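Local coordinates for CIR protein (Plasmodium chabaudi chabaudi, PDB 6ZYV) that is of unknown function but belongs to the Plasmodium PIR (Cir/Yir/Bir) variant antigen family, with a helical ectodomain probably displayed by infected red blood cells, at residues K9-D14 / D85-Y90; I27-C32 / L95-N100; E105-L110 / A152-F157. The protein carries 5 engineered substitutions. All coordinates share one frame; numbering follows the deposited sequence.

Contact 1: K9-D14 / D85-Y90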
ATOM      1  N   LYS A   9      -1.578 -11.107  -0.221  1.00 52.67           N
ATOM      2  CA  LYS A   9      -0.573 -11.977  -0.821  1.00 53.47           C
ATOM      3  C   LYS A   9       0.042 -11.292  -2.069  1.00 52.60           C
ATOM      4  O   LYS A   9       1.261 -11.221  -2.192  1.00 53.31           O
ATOM      5  CB  LYS A   9      -1.240 -13.312  -1.209  1.00 56.30           C
ATOM      6  CG  LYS A   9      -0.337 -14.298  -1.921  1.00 62.32           C
ATOM      7  CD  LYS A   9      -1.110 -15.569  -2.265  1.00 68.72           C
ATOM      8  CE  LYS A   9      -0.241 -16.627  -2.918  1.00 73.65           C
ATOM      9  NZ  LYS A   9      -1.051 -17.778  -3.417  1.00 76.43           N
ATOM     10  N   TYR A  10      -0.809 -10.645  -2.874  1.00 51.03           N
ATOM     11  CA  TYR A  10      -0.400  -9.961  -4.093  1.00 51.04           C
ATOM     12  C   TYR A  10      -0.041  -8.509  -3.848  1.00 49.22           C
ATOM     13  O   TYR A  10       0.946  -8.053  -4.397  1.00 49.12           O
ATOM     14  CB  TYR A  10      -1.482 -10.075  -5.182  1.00 51.80           C
ATOM     15  CG  TYR A  10      -1.803 -11.506  -5.501  1.00 54.87           C
ATOM     16  CD1 TYR A  10      -0.848 -12.337  -6.063  1.00 57.19           C
ATOM     17  CD2 TYR A  10      -3.028 -12.065  -5.137  1.00 57.04           C
ATOM     18  CE1 TYR A  10      -1.129 -13.669  -6.338  1.00 59.99           C
ATOM     19  CE2 TYR A  10      -3.301 -13.406  -5.354  1.00 59.71           C
ATOM     20  CZ  TYR A  10      -2.359 -14.203  -5.974  1.00 62.41           C
ATOM     21  OH  TYR A  10      -2.663 -15.529  -6.206  1.00 66.97           O
ATOM     22  N   VAL A  11      -0.806  -7.787  -3.016  1.00 47.31           N
ATOM     23  CA  VAL A  11      -0.533  -6.382  -2.692  1.00 45.70           C
ATOM     24  C   VAL A  11       0.863  -6.214  -2.106  1.00 45.78           C
ATOM     25  O   VAL A  11       1.618  -5.354  -2.567  1.00 45.96           O
ATOM     26  CB  VAL A  11      -1.632  -5.837  -1.758  1.00 45.21           C
ATOM     27  CG1 VAL A  11      -1.277  -4.464  -1.188  1.00 45.07           C
ATOM     28  CG2 VAL A  11      -2.975  -5.799  -2.469  1.00 44.80           C
ATOM     29  N   CYS A  12       1.236  -7.088  -1.144  1.00 46.04           N
ATOM     30  CA  CYS A  12       2.552  -7.068  -0.484  1.00 46.95           C
ATOM     31  C   CYS A  12       3.683  -7.354  -1.468  1.00 47.82           C
ATOM     32  O   CYS A  12       4.751  -6.739  -1.412  1.00 49.18           O
ATOM     33  CB  CYS A  12       2.580  -8.028   0.706  1.00 48.16           C
ATOM     34  SG  CYS A  12       1.498  -7.538   2.076  1.00 51.12           S
ATOM     35  N   LYS A  13       3.433  -8.262  -2.400  1.00 47.52           N
ATOM     36  CA  LYS A  13       4.383  -8.636  -3.437  1.00 48.41           C
ATOM     37  C   LYS A  13       4.582  -7.473  -4.405  1.00 46.71           C
ATOM     38  O   LYS A  13       5.712  -7.133  -4.726  1.00 46.78           O
ATOM     39  CB  LYS A  13       3.807  -9.861  -4.181  1.00 52.83           C
ATOM     40  CG  LYS A  13       4.799 -10.822  -4.792  1.00 60.12           C
ATOM     41  CD  LYS A  13       4.246 -12.245  -4.656  1.00 66.94           C
ATOM     42  CE  LYS A  13       4.487 -13.144  -5.835  1.00 72.97           C
ATOM     43  NZ  LYS A  13       3.876 -14.488  -5.597  1.00 75.44           N
ATOM     44  N   ASP A  14       3.488  -6.844  -4.860  1.00 45.96           N
ATOM     45  CA  ASP A  14       3.558  -5.744  -5.818  1.00 45.70           C
ATOM     46  C   ASP A  14       4.233  -4.522  -5.241  1.00 45.70           C
ATOM     47  O   ASP A  14       5.059  -3.918  -5.920  1.00 45.69           O
ATOM     48  CB  ASP A  14       2.165  -5.390  -6.367  1.00 46.33           C
ATOM     49  CG  ASP A  14       1.493  -6.523  -7.115  1.00 49.76           C
ATOM     50  OD1 ASP A  14       2.212  -7.422  -7.596  1.00 51.26           O
ATOM     51  OD2 ASP A  14       0.237  -6.535  -7.174  1.00 51.10           O
ATOM     52  N   ASP A  85     -12.124   0.779  -3.737  1.00 44.77           N
ATOM     53  CA  ASP A  85     -11.867   1.562  -2.536  1.00 44.95           C
ATOM     54  C   ASP A  85     -10.666   0.985  -1.763  1.00 44.88           C
ATOM     55  O   ASP A  85      -9.755   1.718  -1.395  1.00 44.52           O
ATOM     56  CB  ASP A  85     -13.137   1.602  -1.658  1.00 47.09           C
ATOM     57  CG  ASP A  85     -12.962   2.392  -0.382  1.00 55.14           C
ATOM     58  OD1 ASP A  85     -12.502   1.802   0.629  1.00 56.97           O
ATOM     59  OD2 ASP A  85     -13.274   3.603  -0.387  1.00 59.10           O
ATOM     60  N   GLN A  86     -10.651  -0.332  -1.558  1.00 45.06           N
ATOM     61  CA  GLN A  86      -9.569  -1.004  -0.864  1.00 45.38           C
ATOM     62  C   GLN A  86      -8.225  -0.824  -1.604  1.00 43.89           C
ATOM     63  O   GLN A  86      -7.233  -0.489  -0.964  1.00 43.52           O
ATOM     64  CB  GLN A  86      -9.918  -2.495  -0.732  1.00 49.53           C
ATOM     65  CG  GLN A  86      -9.150  -3.216   0.348  1.00 58.27           C
ATOM     66  CD  GLN A  86      -9.358  -4.728   0.323  1.00 68.70           C
ATOM     67  OE1 GLN A  86      -9.637  -5.344  -0.710  1.00 72.70           O
ATOM     68  NE2 GLN A  86      -9.191  -5.374   1.467  1.00 69.58           N
ATOM     69  N   TYR A  87      -8.199  -0.998  -2.938  1.00 42.48           N
ATOM     70  CA  TYR A  87      -6.972  -0.887  -3.709  1.00 41.80           C
ATOM     71  C   TYR A  87      -6.484   0.526  -3.809  1.00 41.11           C
ATOM     72  O   TYR A  87      -5.271   0.745  -3.743  1.00 41.01           O
ATOM     73  CB  TYR A  87      -7.109  -1.561  -5.093  1.00 42.07           C
ATOM     74  CG  TYR A  87      -7.295  -3.053  -4.929  1.00 43.26           C
ATOM     75  CD1 TYR A  87      -6.528  -3.770  -4.021  1.00 44.30           C
ATOM     76  CD2 TYR A  87      -8.281  -3.737  -5.629  1.00 44.31           C
ATOM     77  CE1 TYR A  87      -6.754  -5.122  -3.792  1.00 45.64           C
ATOM     78  CE2 TYR A  87      -8.513  -5.094  -5.411  1.00 45.62           C
ATOM     79  CZ  TYR A  87      -7.739  -5.781  -4.497  1.00 47.20           C
ATOM     80  OH  TYR A  87      -7.926  -7.120  -4.296  1.00 50.44           O
ATOM     81  N   ALA A  88      -7.400   1.499  -3.914  1.00 40.50           N
ATOM     82  CA  ALA A  88      -6.988   2.911  -3.924  1.00 41.07           C
ATOM     83  C   ALA A  88      -6.335   3.267  -2.575  1.00 41.36           C
ATOM     84  O   ALA A  88      -5.321   3.953  -2.538  1.00 42.58           O
ATOM     85  CB  ALA A  88      -8.182   3.814  -4.176  1.00 41.28           C
ATOM     86  N   GLY A  89      -6.878   2.727  -1.494  1.00 40.42           N
ATOM     87  CA  GLY A  89      -6.345   2.937  -0.165  1.00 40.19           C
ATOM     88  C   GLY A  89      -4.953   2.384   0.021  1.00 39.73           C
ATOM     89  O   GLY A  89      -4.132   3.057   0.644  1.00 39.54           O
ATOM     90  N   TYR A  90      -4.660   1.167  -0.515  1.00 39.86           N
ATOM     91  CA  TYR A  90      -3.316   0.575  -0.415  1.00 40.32           C
ATOM     92  C   TYR A  90      -2.306   1.382  -1.193  1.00 40.34           C
ATOM     93  O   TYR A  90      -1.217   1.624  -0.681  1.00 41.39           O
ATOM     94  CB  TYR A  90      -3.275  -0.865  -0.946  1.00 41.06           C
ATOM     95  CG  TYR A  90      -4.032  -1.864  -0.122  1.00 42.56           C
ATOM     96  CD1 TYR A  90      -3.880  -1.914   1.252  1.00 43.46           C
ATOM     97  CD2 TYR A  90      -4.831  -2.827  -0.724  1.00 44.10           C
ATOM     98  CE1 TYR A  90      -4.557  -2.850   2.011  1.00 44.47           C
ATOM     99  CE2 TYR A  90      -5.522  -3.756   0.021  1.00 45.68           C
ATOM    100  CZ  TYR A  90      -5.386  -3.763   1.389  1.00 46.67           C
ATOM    101  OH  TYR A  90      -6.056  -4.755   2.044  1.00 49.56           O
TER

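Contact 2: I27-C32 / L95-N100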
ATOM      1  N   ILE A  27      15.714   7.560  -1.950  1.00106.79           N
ATOM      2  CA  ILE A  27      14.971   6.428  -1.403  1.00106.18           C
ATOM      3  C   ILE A  27      15.634   5.142  -1.868  1.00106.05           C
ATOM      4  O   ILE A  27      15.756   4.916  -3.078  1.00106.06           O
ATOM      5  CB  ILE A  27      13.474   6.430  -1.807  1.00105.76           C
ATOM      6  CG1 ILE A  27      12.740   7.691  -1.318  1.00106.43           C
ATOM      7  CG2 ILE A  27      12.781   5.137  -1.329  1.00105.62           C
ATOM      8  CD1 ILE A  27      11.272   7.757  -1.766  1.00106.60           C
ATOM      9  N   TYR A  28      16.058   4.301  -0.921  1.00105.67           N
ATOM     10  CA  TYR A  28      16.652   3.025  -1.279  1.00105.53           C
ATOM     11  C   TYR A  28      16.130   1.907  -0.415  1.00104.10           C
ATOM     12  O   TYR A  28      16.364   1.889   0.791  1.00104.64           O
ATOM     13  CB  TYR A  28      18.183   3.054  -1.240  1.00106.98           C
ATOM     14  CG  TYR A  28      18.796   1.775  -1.774  1.00108.27           C
ATOM     15  CD1 TYR A  28      19.069   0.705  -0.932  1.00109.35           C
ATOM     16  CD2 TYR A  28      19.089   1.633  -3.121  1.00109.43           C
ATOM     17  CE1 TYR A  28      19.609  -0.477  -1.419  1.00110.69           C
ATOM     18  CE2 TYR A  28      19.645   0.461  -3.618  1.00110.70           C
ATOM     19  CZ  TYR A  28      19.903  -0.594  -2.763  1.00111.84           C
ATOM     20  OH  TYR A  28      20.447  -1.756  -3.249  1.00113.77           O
ATOM     21  N   THR A  29      15.446   0.953  -1.041  1.00102.15           N
ATOM     22  CA  THR A  29      14.976  -0.254  -0.363  1.00101.02           C
ATOM     23  C   THR A  29      15.579  -1.537  -0.991  1.00100.04           C
ATOM     24  O   THR A  29      15.492  -2.602  -0.378  1.00100.39           O
ATOM     25  CB  THR A  29      13.444  -0.326  -0.310  1.00101.43           C
ATOM     26  OG1 THR A  29      12.940  -0.557  -1.625  1.00101.80           O
ATOM     27  CG2 THR A  29      12.805   0.917   0.318  1.00101.56           C
ATOM     28  N   GLY A  30      16.155  -1.432  -2.196  1.00 98.63           N
ATOM     29  CA  GLY A  30      16.745  -2.566  -2.891  1.00 97.94           C
ATOM     30  C   GLY A  30      17.080  -2.329  -4.352  1.00 96.56           C
ATOM     31  O   GLY A  30      16.949  -1.211  -4.861  1.00 96.42           O
ATOM     32  N   VAL A  31      17.531  -3.397  -5.038  1.00 95.37           N
ATOM     33  CA  VAL A  31      17.917  -3.368  -6.452  1.00 94.54           C
ATOM     34  C   VAL A  31      16.741  -3.732  -7.346  1.00 92.48           C
ATOM     35  O   VAL A  31      15.973  -4.641  -7.032  1.00 92.15           O
ATOM     36  CB  VAL A  31      19.152  -4.257  -6.739  1.00 96.20           C
ATOM     37  CG1 VAL A  31      19.651  -4.070  -8.168  1.00 97.33           C
ATOM     38  CG2 VAL A  31      20.266  -3.952  -5.760  1.00 97.40           C
ATOM     39  N   CYS A  32      16.593  -3.004  -8.450  1.00 90.97           N
ATOM     40  CA  CYS A  32      15.507  -3.202  -9.390  1.00 89.37           C
ATOM     41  C   CYS A  32      15.625  -4.505 -10.166  1.00 89.24           C
ATOM     42  O   CYS A  32      16.555  -4.674 -10.960  1.00 89.89           O
ATOM     43  CB  CYS A  32      15.391  -2.006 -10.326  1.00 88.94           C
ATOM     44  SG  CYS A  32      14.016  -2.116 -11.495  1.00 88.83           S
ATOM     45  N   LEU A  95       1.899   5.653  -1.506  1.00 41.16           N
ATOM     46  CA  LEU A  95       2.251   6.964  -2.007  1.00 42.32           C
ATOM     47  C   LEU A  95       2.588   7.920  -0.856  1.00 43.86           C
ATOM     48  O   LEU A  95       3.569   8.659  -0.952  1.00 44.84           O
ATOM     49  CB  LEU A  95       1.131   7.505  -2.907  1.00 42.54           C
ATOM     50  CG  LEU A  95       1.431   8.838  -3.606  1.00 44.31           C
ATOM     51  CD1 LEU A  95       2.702   8.760  -4.442  1.00 44.77           C
ATOM     52  CD2 LEU A  95       0.225   9.295  -4.442  1.00 44.44           C
ATOM     53  N   SER A  96       1.824   7.859   0.256  1.00 43.94           N
ATOM     54  CA  SER A  96       2.074   8.678   1.450  1.00 44.92           C
ATOM     55  C   SER A  96       3.419   8.338   2.053  1.00 46.71           C
ATOM     56  O   SER A  96       4.157   9.232   2.448  1.00 48.30           O
ATOM     57  CB  SER A  96       0.985   8.457   2.493  1.00 44.50           C
ATOM     58  OG  SER A  96      -0.258   8.773   1.902  1.00 45.32           O
ATOM     59  N   TYR A  97       3.747   7.045   2.116  1.00 46.93           N
ATOM     60  CA  TYR A  97       5.024   6.567   2.613  1.00 48.27           C
ATOM     61  C   TYR A  97       6.168   7.142   1.742  1.00 49.85           C
ATOM     62  O   TYR A  97       7.135   7.652   2.289  1.00 50.60           O
ATOM     63  CB  TYR A  97       5.037   5.019   2.692  1.00 48.24           C
ATOM     64  CG  TYR A  97       6.397   4.401   2.478  1.00 51.27           C
ATOM     65  CD1 TYR A  97       7.347   4.404   3.488  1.00 53.35           C
ATOM     66  CD2 TYR A  97       6.754   3.863   1.245  1.00 53.67           C
ATOM     67  CE1 TYR A  97       8.615   3.878   3.284  1.00 56.17           C
ATOM     68  CE2 TYR A  97       8.030   3.371   1.014  1.00 56.12           C
ATOM     69  CZ  TYR A  97       8.958   3.363   2.040  1.00 58.54           C
ATOM     70  OH  TYR A  97      10.227   2.852   1.828  1.00 62.13           O
ATOM     71  N   ILE A  98       6.056   7.056   0.407  1.00 50.25           N
ATOM     72  CA  ILE A  98       7.074   7.559  -0.520  1.00 51.78           C
ATOM     73  C   ILE A  98       7.277   9.064  -0.360  1.00 53.43           C
ATOM     74  O   ILE A  98       8.413   9.519  -0.230  1.00 54.91           O
ATOM     75  CB  ILE A  98       6.695   7.204  -1.990  1.00 52.25           C
ATOM     76  CG1 ILE A  98       6.733   5.688  -2.200  1.00 51.97           C
ATOM     77  CG2 ILE A  98       7.586   7.963  -3.026  1.00 53.42           C
ATOM     78  CD1 ILE A  98       8.084   5.072  -2.009  1.00 52.83           C
ATOM     79  N   LEU A  99       6.190   9.828  -0.342  1.00 53.33           N
ATOM     80  CA  LEU A  99       6.281  11.267  -0.183  1.00 54.74           C
ATOM     81  C   LEU A  99       6.869  11.637   1.178  1.00 56.23           C
ATOM     82  O   LEU A  99       7.673  12.555   1.252  1.00 57.96           O
ATOM     83  CB  LEU A  99       4.934  11.953  -0.455  1.00 54.42           C
ATOM     84  CG  LEU A  99       4.379  11.810  -1.890  1.00 55.09           C
ATOM     85  CD1 LEU A  99       3.146  12.673  -2.074  1.00 55.74           C
ATOM     86  CD2 LEU A  99       5.418  12.213  -2.957  1.00 55.72           C
ATOM     87  N   ASN A 100       6.551  10.878   2.225  1.00 55.77           N
ATOM     88  CA  ASN A 100       7.132  11.104   3.544  1.00 56.89           C
ATOM     89  C   ASN A 100       8.657  10.848   3.504  1.00 58.19           C
ATOM     90  O   ASN A 100       9.408  11.600   4.125  1.00 59.10           O
ATOM     91  CB  ASN A 100       6.456  10.219   4.598  1.00 57.47           C
ATOM     92  CG  ASN A 100       6.981  10.473   5.988  1.00 61.05           C
ATOM     93  OD1 ASN A 100       7.707   9.667   6.563  1.00 61.48           O
ATOM     94  ND2 ASN A 100       6.655  11.625   6.533  1.00 62.33           N
TER

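Contact 3: E105-L110 / A152-F157. Engineered in segment 152-157: Ala152 (natural residue Ser).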
ATOM      1  N   GLU A 105       8.887  16.814   0.256  1.00 64.05           N
ATOM      2  CA  GLU A 105       7.572  16.270  -0.069  1.00 61.78           C
ATOM      3  C   GLU A 105       7.043  15.695   1.254  1.00 60.12           C
ATOM      4  O   GLU A 105       7.793  15.570   2.221  1.00 61.05           O
ATOM      5  CB  GLU A 105       7.640  15.165  -1.154  1.00 62.39           C
ATOM      6  CG  GLU A 105       8.015  15.603  -2.563  1.00 68.27           C
ATOM      7  CD  GLU A 105       7.102  16.523  -3.367  1.00 76.32           C
ATOM      8  OE1 GLU A 105       5.913  16.679  -3.004  1.00 76.39           O
ATOM      9  OE2 GLU A 105       7.585  17.078  -4.384  1.00 79.65           O
ATOM     10  N   GLY A 106       5.784  15.304   1.285  1.00 57.83           N
ATOM     11  CA  GLY A 106       5.192  14.680   2.465  1.00 56.70           C
ATOM     12  C   GLY A 106       3.704  14.490   2.318  1.00 54.97           C
ATOM     13  O   GLY A 106       3.143  14.782   1.251  1.00 54.55           O
ATOM     14  N   ILE A 107       3.034  14.074   3.404  1.00 54.00           N
ATOM     15  CA  ILE A 107       1.579  13.913   3.349  1.00 53.42           C
ATOM     16  C   ILE A 107       0.905  15.272   3.062  1.00 53.58           C
ATOM     17  O   ILE A 107      -0.035  15.314   2.268  1.00 53.10           O
ATOM     18  CB  ILE A 107       1.015  13.160   4.570  1.00 53.20           C
ATOM     19  CG1 ILE A 107       1.506  11.694   4.539  1.00 53.13           C
ATOM     20  CG2 ILE A 107      -0.509  13.212   4.564  1.00 53.26           C
ATOM     21  CD1 ILE A 107       1.626  11.069   5.848  1.00 53.83           C
ATOM     22  N   HIS A 108       1.516  16.381   3.545  1.00 54.29           N
ATOM     23  CA  HIS A 108       1.080  17.755   3.300  1.00 55.83           C
ATOM     24  C   HIS A 108       1.148  18.163   1.817  1.00 55.76           C
ATOM     25  O   HIS A 108       0.459  19.096   1.434  1.00 57.30           O
ATOM     26  CB  HIS A 108       1.881  18.736   4.166  1.00 58.86           C
ATOM     27  CG  HIS A 108       3.341  18.756   3.827  1.00 63.42           C
ATOM     28  ND1 HIS A 108       4.152  17.665   4.076  1.00 65.41           N
ATOM     29  CD2 HIS A 108       4.084  19.732   3.259  1.00 65.73           C
ATOM     30  CE1 HIS A 108       5.355  18.007   3.646  1.00 66.66           C
ATOM     31  NE2 HIS A 108       5.365  19.241   3.153  1.00 67.27           N
ATOM     32  N   THR A 109       1.949  17.472   0.987  1.00 53.86           N
ATOM     33  CA  THR A 109       2.023  17.726  -0.449  1.00 53.74           C
ATOM     34  C   THR A 109       1.349  16.626  -1.284  1.00 52.09           C
ATOM     35  O   THR A 109       1.451  16.677  -2.492  1.00 51.62           O
ATOM     36  CB  THR A 109       3.484  17.899  -0.935  1.00 56.06           C
ATOM     37  OG1 THR A 109       4.169  16.643  -0.924  1.00 57.08           O
ATOM     38  CG2 THR A 109       4.255  18.920  -0.144  1.00 57.09           C
ATOM     39  N   LEU A 110       0.735  15.603  -0.655  1.00 51.05           N
ATOM     40  CA  LEU A 110       0.087  14.496  -1.342  1.00 50.46           C
ATOM     41  C   LEU A 110      -1.008  14.934  -2.327  1.00 51.07           C
ATOM     42  O   LEU A 110      -0.983  14.492  -3.478  1.00 50.60           O
ATOM     43  CB  LEU A 110      -0.457  13.498  -0.305  1.00 49.81           C
ATOM     44  CG  LEU A 110      -1.376  12.382  -0.802  1.00 49.64           C
ATOM     45  CD1 LEU A 110      -0.627  11.432  -1.700  1.00 49.10           C
ATOM     46  CD2 LEU A 110      -1.967  11.632   0.361  1.00 50.06           C
ATOM     47  N   ALA A 152       0.233  12.378  11.326  1.00 53.51           N
ATOM     48  CA  ALA A 152       1.174  12.108  12.409  1.00 54.49           C
ATOM     49  C   ALA A 152       1.478  10.611  12.638  1.00 53.82           C
ATOM     50  O   ALA A 152       2.605  10.297  13.000  1.00 54.22           O
ATOM     51  CB  ALA A 152       0.696  12.748  13.702  1.00 55.54           C
ATOM     52  N   ILE A 153       0.518   9.694  12.386  1.00 52.41           N
ATOM     53  CA  ILE A 153       0.760   8.274  12.588  1.00 51.67           C
ATOM     54  C   ILE A 153       1.003   7.490  11.301  1.00 50.51           C
ATOM     55  O   ILE A 153       1.461   6.356  11.394  1.00 50.44           O
ATOM     56  CB  ILE A 153      -0.329   7.565  13.449  1.00 52.67           C
ATOM     57  CG1 ILE A 153      -1.757   7.928  13.045  1.00 52.98           C
ATOM     58  CG2 ILE A 153      -0.173   7.856  14.929  1.00 54.21           C
ATOM     59  CD1 ILE A 153      -2.440   6.912  12.310  1.00 52.97           C
ATOM     60  N   ILE A 154       0.673   8.032  10.122  1.00 49.17           N
ATOM     61  CA  ILE A 154       0.811   7.269   8.868  1.00 47.66           C
ATOM     62  C   ILE A 154       2.223   6.616   8.677  1.00 48.17           C
ATOM     63  O   ILE A 154       2.244   5.413   8.403  1.00 48.03           O
ATOM     64  CB  ILE A 154       0.340   8.069   7.620  1.00 46.62           C
ATOM     65  CG1 ILE A 154      -1.204   8.181   7.619  1.00 45.83           C
ATOM     66  CG2 ILE A 154       0.820   7.423   6.306  1.00 45.78           C
ATOM     67  CD1 ILE A 154      -1.950   6.813   7.649  1.00 45.03           C
ATOM     68  N   PRO A 155       3.383   7.301   8.845  1.00 49.27           N
ATOM     69  CA  PRO A 155       4.681   6.600   8.681  1.00 49.32           C
ATOM     70  C   PRO A 155       4.879   5.392   9.611  1.00 48.76           C
ATOM     71  O   PRO A 155       5.332   4.358   9.159  1.00 48.82           O
ATOM     72  CB  PRO A 155       5.711   7.698   8.944  1.00 51.13           C
ATOM     73  CG  PRO A 155       5.006   8.958   8.622  1.00 51.97           C
ATOM     74  CD  PRO A 155       3.600   8.737   9.119  1.00 50.06           C
ATOM     75  N   LYS A 156       4.497   5.503  10.883  1.00 48.90           N
ATOM     76  CA  LYS A 156       4.599   4.396  11.841  1.00 48.79           C
ATOM     77  C   LYS A 156       3.551   3.310  11.560  1.00 47.23           C
ATOM     78  O   LYS A 156       3.834   2.127  11.722  1.00 47.94           O
ATOM     79  CB  LYS A 156       4.497   4.908  13.290  1.00 51.23           C
ATOM     80  CG  LYS A 156       5.713   5.725  13.679  1.00 58.17           C
ATOM     81  CD  LYS A 156       5.573   6.434  15.043  1.00 64.81           C
ATOM     82  CE  LYS A 156       6.615   7.532  15.223  1.00 70.69           C
ATOM     83  NZ  LYS A 156       6.539   8.215  16.559  1.00 73.13           N
ATOM     84  N   PHE A 157       2.365   3.697  11.093  1.00 44.66           N
ATOM     85  CA  PHE A 157       1.315   2.747  10.736  1.00 42.29           C
ATOM     86  C   PHE A 157       1.788   1.891   9.551  1.00 41.65           C
ATOM     87  O   PHE A 157       1.547   0.677   9.514  1.00 41.72           O
ATOM     88  CB  PHE A 157       0.008   3.515  10.408  1.00 40.56           C
ATOM     89  CG  PHE A 157      -1.146   2.672   9.941  1.00 39.38           C
ATOM     90  CD1 PHE A 157      -2.059   2.145  10.843  1.00 39.24           C
ATOM     91  CD2 PHE A 157      -1.318   2.393   8.600  1.00 39.38           C
ATOM     92  CE1 PHE A 157      -3.134   1.378  10.402  1.00 39.27           C
ATOM     93  CE2 PHE A 157      -2.389   1.616   8.166  1.00 38.88           C
ATOM     94  CZ  PHE A 157      -3.277   1.102   9.070  1.00 38.65           C
TER

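Contact 1: K9-D14 / D85-Y90
One face of the Tyr90 ring receives a methyl of Val11, and the edge of the same ring meets Tyr87 from its own helix. Val11 CG1 stands 3.8 Å above the plane of the Tyr90 ring, displaced toward the rim. Val11 CG1 lies 4.2 Å from the centroid of the Tyr90 ring, 24° off the normal, a CH-pi contact. The methyl is nearest the CG-CD2 bond, with Val11 CG1 3.9 Å from each of Tyr90 CG and Tyr90 CD2. Tyr87 CD1 sits in the plane of the Tyr90 ring, 3.8 Å from Tyr90 CD2, so the two tyrosines, one helical turn apart, meet by a ring edge. The Tyr87 ring is met obliquely by the other methyl, Val11 CG2, at 4.1 Å from Tyr87 CE1. Val11 CG2 also lies 3.9 Å from Tyr90 CD2, which places it at the junction of the two rings. The split follows from the valine torsion: CG1 is anti to the backbone N (chi1 170°), and the fork presents one methyl to the Tyr90 face while the other reaches both aromatics. Only carbon atoms meet here. The phenol oxygens lie farther along the rings, with Tyr87 OH 5.4 Å from Val11 CG2. The contact is a small apolar one, a valine fork against an aromatic pair, buried about 5 Å from the centre of the chain. It joins helix 8-20, near the N terminus, to helix 81-101. Phe70 of helix 55-71 touches both Val11 and Tyr90 and makes this a three-helix junction. Cys12 links helix 8-20 to helix 154-174 through its disulfide with Cys165. Ala88 packs against Tyr136 and Ile139 of helix 134-149.

Contact 2: I27-C32 / L95-N100
Ile27 reaches Ile98 through an extended branch: CG1 is anti to its carbonyl carbon (chi1 -60°) and the next torsion is straight (chi2 177°), carrying CD1 out to the helix. The arrangement is a loop laid on a helix within the all-helical PIR ectodomain: residues 27-32, part of the connection between helices 8-20 and 55-71, touch helix segment 95-100 through Ile27 and Thr29. Ile27 CD1 lands 3.9 Å from Ile98 CG2 and 4.2 Å from Ile98 CD1, the two isoleucines crossing at about a right angle. Ile27 CD1 also comes 3.7 Å from Ile98 O, so it lies against the helix backbone as well as the side chain. Met102 also touches Ile27, and Ile59 of helix 55-71 and Leu22 pack on Ile98. Two residues along the loop, Thr29 and Tyr97 extend toward each other from opposite directions. The threonine hydroxyl is turned elsewhere and makes a weak hydrogen bond with Asp20, while the methyl branch faces the helix. Tyr97 is stacked with Tyr158 of helix 154-174, and farther along the loop the Cys32-Cys21 disulfide ties the chain back to the region just after helix 8-20. Where loop and tyrosine meet, Thr29 CG2 lies 3.6 Å from Tyr97 OH, a methyl against a phenol oxygen.

Contact 3: E105-L110 / A152-F157
Ile107 meets Ile154 through a single methyl: Ile107 CD1 lies 3.7 Å from Ile154 CB and 3.8 Å from Ile154 CG2. The methyl therefore rests against the root of the partner's branched chain, and the two isoleucines cross at about a right angle. Ile154 turns its longer arm elsewhere, with CG1 anti to the carbonyl carbon (chi1 -72°) and CD1 leading away from the loop. A looser edge of the contact is made by Pro155, whose CD is 4.5 Å from Ile107 CD1.

Backbone turns hold the first partner in place. Thr109 N donates to Gly106 O at 3.0 Å, and Leu110 N donates to Ile107 O at the same length, so that two turns of the chain run through Ile107 and into helix 110-118. Within them, Thr109 OG1 lies 2.7 Å from Glu105 OE1 and is close also to the Gly106 carbonyl. On the other side, Phe157 N donates to Ile153 O at 2.8 Å, closing the first turn of helix 154-174. Pro155 occupies that first turn, where its lack of an N-H costs the helix no backbone bond.

Further out, Met147 of helix 134-149 packs on Ile154, and Asn148 of the same helix and Lys151 touch Ile107. Ser96 and Asn100 of helix 81-101 back Ile107 and Pro155 respectively, while Ile211 of helix 206-211 adds to the apolar surroundings of Ile154. The arrangement is plain hydrophobic packing of an interhelical connection against a helix N terminus: the connection between helices 81-101 and 110-118 is joined to the start of helix 154-174 within the all-helical ectodomain of a PIR protein.

From the N terminus, helix 8-20 is the first element fixed: contact 1 joins it to helix 81-101, closing a loop of 70 residues that includes helix 55-71. Segment 27-32 lies within that loop, but its partner 95-100 lies beyond it, so contacts 1 and 2 cross, both landing on helix 81-101 with centres about 16 Å apart. Contact 3 opens only after both have closed and spans the helices from 110-118 to 134-149. It nevertheless touches contact 2: Leu95 and Leu99 pack on Leu110, and Asn100 on Pro155. Helix 81-101, through Asn100 and the connection that follows it, reaches helix 154-174.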